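Local coordinates for thioredoxin domain-containing protein (Sinorhizobium meliloti, PDB 3U5R) that is of unknown function but, as a thioredoxin-fold member of the AhpC/TSA family, may act as an antioxidant oxidoreductase, at residues 135-140 against 203-208; 75-80 against 160-165. One frame throughout, in Å; residues are numbered along the deposited sequence.

Contact 1: 135-140 against 203-208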
# COMPACT_ATOMS: atom_id res chain seq x y z
N VAL A 135 11.64 2.98 5.68
CA VAL A 135 10.95 1.90 4.98
C VAL A 135 10.54 2.32 3.54
O VAL A 135 10.79 1.56 2.63
CB VAL A 135 9.74 1.35 5.82
CG1 VAL A 135 8.99 0.26 5.06
CG2 VAL A 135 10.28 0.92 7.27
N ALA A 136 9.95 3.49 3.35
CA ALA A 136 9.64 3.95 2.00
C ALA A 136 10.93 3.86 1.12
O ALA A 136 10.89 3.42 -0.03
CB ALA A 136 9.10 5.41 2.06
N LYS A 137 12.06 4.28 1.69
CA LYS A 137 13.33 4.21 0.92
C LYS A 137 13.79 2.80 0.61
O LYS A 137 14.22 2.52 -0.54
CB LYS A 137 14.45 4.94 1.66
CG LYS A 137 14.33 6.43 1.75
CD LYS A 137 15.73 6.98 2.29
CE LYS A 137 15.59 8.16 3.25
NZ LYS A 137 16.88 8.37 4.04
N ALA A 138 13.65 1.87 1.57
CA ALA A 138 14.03 0.46 1.32
C ALA A 138 13.14 -0.23 0.27
O ALA A 138 13.64 -1.07 -0.46
CB ALA A 138 14.06 -0.42 2.66
N TYR A 139 11.84 0.11 0.21
CA TYR A 139 10.93 -0.50 -0.80
C TYR A 139 11.08 0.18 -2.14
O TYR A 139 10.74 -0.41 -3.18
CB TYR A 139 9.43 -0.40 -0.30
CG TYR A 139 9.07 -1.59 0.57
CD1 TYR A 139 9.57 -1.70 1.83
CD2 TYR A 139 8.32 -2.65 0.08
CE1 TYR A 139 9.30 -2.77 2.62
CE2 TYR A 139 8.05 -3.76 0.90
CZ TYR A 139 8.54 -3.80 2.13
OH TYR A 139 8.31 -4.90 2.92
N GLY A 140 11.66 1.39 -2.11
CA GLY A 140 11.75 2.24 -3.29
C GLY A 140 10.37 2.76 -3.71
O GLY A 140 10.10 2.87 -4.92
N ILE A 203 5.72 11.02 -2.49
CA ILE A 203 6.05 10.91 -1.09
C ILE A 203 6.69 12.20 -0.62
O ILE A 203 7.63 12.73 -1.24
CB ILE A 203 6.96 9.64 -0.82
CG1 ILE A 203 6.15 8.40 -1.27
CG2 ILE A 203 7.50 9.60 0.67
CD1 ILE A 203 6.22 7.16 -0.51
N LYS A 204 6.22 12.72 0.50
CA LYS A 204 6.77 13.98 0.96
C LYS A 204 7.99 13.73 1.83
O LYS A 204 7.88 13.68 3.05
CB LYS A 204 5.66 14.74 1.70
CG LYS A 204 4.43 14.97 0.81
CD LYS A 204 4.86 15.78 -0.43
CE LYS A 204 3.69 16.38 -1.23
NZ LYS A 204 3.24 15.50 -2.35
N TRP A 205 9.14 13.56 1.18
CA TRP A 205 10.42 13.32 1.83
C TRP A 205 10.74 14.53 2.73
O TRP A 205 10.48 15.67 2.35
CB TRP A 205 11.51 13.21 0.75
CG TRP A 205 11.16 12.14 -0.21
CD1 TRP A 205 10.73 12.30 -1.49
CD2 TRP A 205 11.15 10.71 0.06
NE1 TRP A 205 10.47 11.05 -2.06
CE2 TRP A 205 10.74 10.07 -1.12
CE3 TRP A 205 11.44 9.94 1.19
CZ2 TRP A 205 10.60 8.67 -1.21
CZ3 TRP A 205 11.33 8.52 1.09
CH2 TRP A 205 10.91 7.92 -0.11
N THR A 206 11.24 14.26 3.93
CA THR A 206 11.74 15.34 4.82
C THR A 206 12.94 15.99 4.11
O THR A 206 13.72 15.27 3.48
CB THR A 206 12.18 14.76 6.15
OG1 THR A 206 13.36 13.97 5.92
CG2 THR A 206 11.16 13.84 6.68
N ALA A 207 13.08 17.33 4.18
CA ALA A 207 14.25 18.05 3.57
C ALA A 207 15.52 17.32 3.97
O ALA A 207 15.83 17.25 5.15
N GLY A 208 16.23 16.74 2.99
CA GLY A 208 17.27 15.71 3.26
C GLY A 208 16.69 14.31 3.55
O GLY A 208 16.44 13.49 2.65

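Contact 2: 75-80 against 160-165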
# COMPACT_ATOMS: atom_id res chain seq x y z
N VAL A 75 -7.39 9.47 -1.86
CA VAL A 75 -8.83 9.78 -1.57
C VAL A 75 -9.76 9.05 -2.54
O VAL A 75 -10.75 8.36 -2.15
CB VAL A 75 -9.07 11.36 -1.50
CG1 VAL A 75 -10.63 11.78 -1.56
CG2 VAL A 75 -8.35 11.95 -0.20
N LEU A 76 -9.44 9.14 -3.83
CA LEU A 76 -10.18 8.37 -4.83
C LEU A 76 -10.49 6.87 -4.49
O LEU A 76 -11.59 6.37 -4.78
CB LEU A 76 -9.44 8.43 -6.17
CG LEU A 76 -10.12 7.72 -7.33
CD1 LEU A 76 -11.34 8.48 -7.93
CD2 LEU A 76 -9.05 7.50 -8.39
N ILE A 77 -9.53 6.13 -3.92
CA ILE A 77 -9.67 4.68 -3.83
C ILE A 77 -9.83 4.26 -2.36
O ILE A 77 -9.77 3.09 -2.02
CB ILE A 77 -8.42 3.99 -4.37
CG1 ILE A 77 -7.21 4.49 -3.54
CG2 ILE A 77 -8.22 4.31 -5.83
CD1 ILE A 77 -5.95 3.71 -3.86
N ARG A 78 -9.97 5.17 -1.44
CA ARG A 78 -9.95 4.83 -0.05
C ARG A 78 -11.08 3.89 0.41
O ARG A 78 -10.85 2.91 1.06
CB ARG A 78 -9.77 6.08 0.78
CG ARG A 78 -10.47 6.21 2.02
CD ARG A 78 -11.02 7.64 2.14
NE ARG A 78 -10.06 8.62 2.55
CZ ARG A 78 -10.28 9.92 2.61
NH1 ARG A 78 -11.42 10.45 2.23
NH2 ARG A 78 -9.32 10.69 3.02
N GLU A 79 -12.28 4.16 -0.03
CA GLU A 79 -13.37 3.29 0.26
C GLU A 79 -13.16 1.89 -0.38
O GLU A 79 -13.43 0.91 0.21
CB GLU A 79 -14.66 3.94 -0.18
CG GLU A 79 -15.03 5.18 0.62
CD GLU A 79 -14.26 6.47 0.21
OE1 GLU A 79 -13.54 6.52 -0.82
OE2 GLU A 79 -14.38 7.46 0.98
N ALA A 80 -12.69 1.86 -1.60
CA ALA A 80 -12.40 0.65 -2.32
C ALA A 80 -11.29 -0.16 -1.69
O ALA A 80 -11.35 -1.30 -1.67
CB ALA A 80 -12.12 0.92 -3.69
N GLY A 160 2.19 -1.89 -9.14
CA GLY A 160 1.52 -0.95 -10.06
C GLY A 160 0.16 -0.50 -9.53
O GLY A 160 -0.10 -0.54 -8.33
N GLN A 161 -0.65 -0.03 -10.45
CA GLN A 161 -1.94 0.63 -10.17
C GLN A 161 -2.93 -0.31 -9.49
O GLN A 161 -2.97 -1.59 -9.65
CB GLN A 161 -2.50 1.21 -11.50
CG GLN A 161 -3.14 0.15 -12.43
CD GLN A 161 -3.67 0.78 -13.74
OE1 GLN A 161 -3.47 1.95 -13.98
NE2 GLN A 161 -4.33 0.01 -14.55
N PHE A 162 -3.81 0.28 -8.72
CA PHE A 162 -4.93 -0.49 -8.10
C PHE A 162 -5.88 -0.90 -9.23
O PHE A 162 -6.45 -2.04 -9.29
CB PHE A 162 -5.57 0.48 -7.07
CG PHE A 162 -6.68 -0.10 -6.24
CD1 PHE A 162 -6.44 -1.17 -5.37
CD2 PHE A 162 -7.96 0.48 -6.27
CE1 PHE A 162 -7.49 -1.71 -4.57
CE2 PHE A 162 -9.03 -0.01 -5.48
CZ PHE A 162 -8.80 -1.11 -4.59
N ASP A 163 -6.09 0.05 -10.14
CA ASP A 163 -6.89 -0.18 -11.36
C ASP A 163 -6.74 1.08 -12.19
O ASP A 163 -5.92 1.95 -11.85
CB ASP A 163 -8.38 -0.37 -11.00
CG ASP A 163 -8.92 0.82 -10.13
OD1 ASP A 163 -8.37 1.97 -10.22
OD2 ASP A 163 -9.91 0.61 -9.37
N ASP A 164 -7.57 1.24 -13.22
CA ASP A 164 -7.35 2.29 -14.25
C ASP A 164 -7.96 3.65 -13.79
O ASP A 164 -7.85 4.66 -14.52
CB ASP A 164 -8.03 1.90 -15.62
CG ASP A 164 -7.29 0.77 -16.42
OD1 ASP A 164 -6.03 0.74 -16.41
OD2 ASP A 164 -7.98 -0.06 -17.16
N ALA A 165 -8.65 3.69 -12.64
CA ALA A 165 -9.32 4.92 -12.20
C ALA A 165 -8.29 5.98 -11.79
O ALA A 165 -7.24 5.69 -11.10
CB ALA A 165 -10.31 4.64 -11.06

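Contact 1: 135-140 against 203-208
The short helix 134-139 of the thioredoxin-like fold is met by the last modelled residues of the chain, where Trp205 brings the six-membered end of its indole up to Ala136 and Lys137. Both neighbours approach the ring obliquely. The methyl CB of Ala136 lies 3.8 Å from Trp205 CH2, while Lys137 uses the root of its side chain, with CG 3.7 Å from CZ3 of Trp205. Lys137 CG stands anti to its carbonyl carbon (chi1 -68°), which sets this methylene beside the ring; the chain beyond, bent at chi3, takes the ammonium group away from the indole. From the start of the tail, Ile203 CD1 comes within 4.2 Å of Ala136 CB, and its other branch, CG2, sits 3.6 Å above the centre of the Trp205 ring, a CH-pi contact within the tail. The tail has just left strand 199-202, and Lys204 centres an inverse gamma turn between the two apolar residues. No hydrogen bond joins the segments; Gln133, just ahead of the helix, grips the tail backbone at Lys204 O and Thr206 N. At its far end the helix closes in a Schellman motif, with Gly140 at C-prime and its N bonded weakly to Lys137 O.

Contact 2: 75-80 against 160-165
Apolar contacts carry the junction between Phe162 and the start of helix 78-88. The methyl of Ala80 meets the ring at its edge, with CB 3.7 Å from Phe162 CE2. Ile77 comes in obliquely, its CG2 3.9 Å from CD2 of Phe162; the two side chains run alongside one another, pointing opposite ways. Phe162 CG is anti to its backbone N (chi1 -176°), sending the ring out to these two residues. A second, smaller patch pairs Leu76 with Ala165: Leu76 CD2 lies 3.7 Å from Ala165 O and 4.1 Å from its CB.

None of the polar bonds crosses to 75-80; they fold the loop on itself and tie it to the start of helix 176-186. Asp163 OD1 accepts from Ala165 N at 3.0 Å, closing an Asx turn, and Asp163 OD2 takes the backbone N of both Thr174 and Gly175. Gln161 NE2 reaches Asp164 OD1 at 2.6 Å, from above the carboxylate plane, and also bonds Asp177.

Ile77 sits at the N-cap position, and the loop leaving strand 156-160 packs against it and the first turn of helix 78-88, which lies in the beta-alpha-beta crossover between parallel strands 61-66 and 93-99 of the thioredoxin-like fold.

Overall arrangement
Contact 2 is the more buried of the two, with no exposed residue among those that touch, whereas contact 1 is only partly buried and has the exposed Lys137 at its margin. Their centres lie 21 Å apart and their nearest atoms about 10 Å, without touching. In each, a loop that follows a strand packs on a helix, but the elements differ: strand 199-202 of the small three-stranded sheet leads to contact 1, and edge strand 156-160 of the five-stranded sheet to contact 2. Neither has a hydrogen bond across it. An aromatic ring is central to both, yet the loop of contact 2 is braced by its own carboxylates, while the tail of contact 1 takes two backbone bonds from the Gln133 side chain.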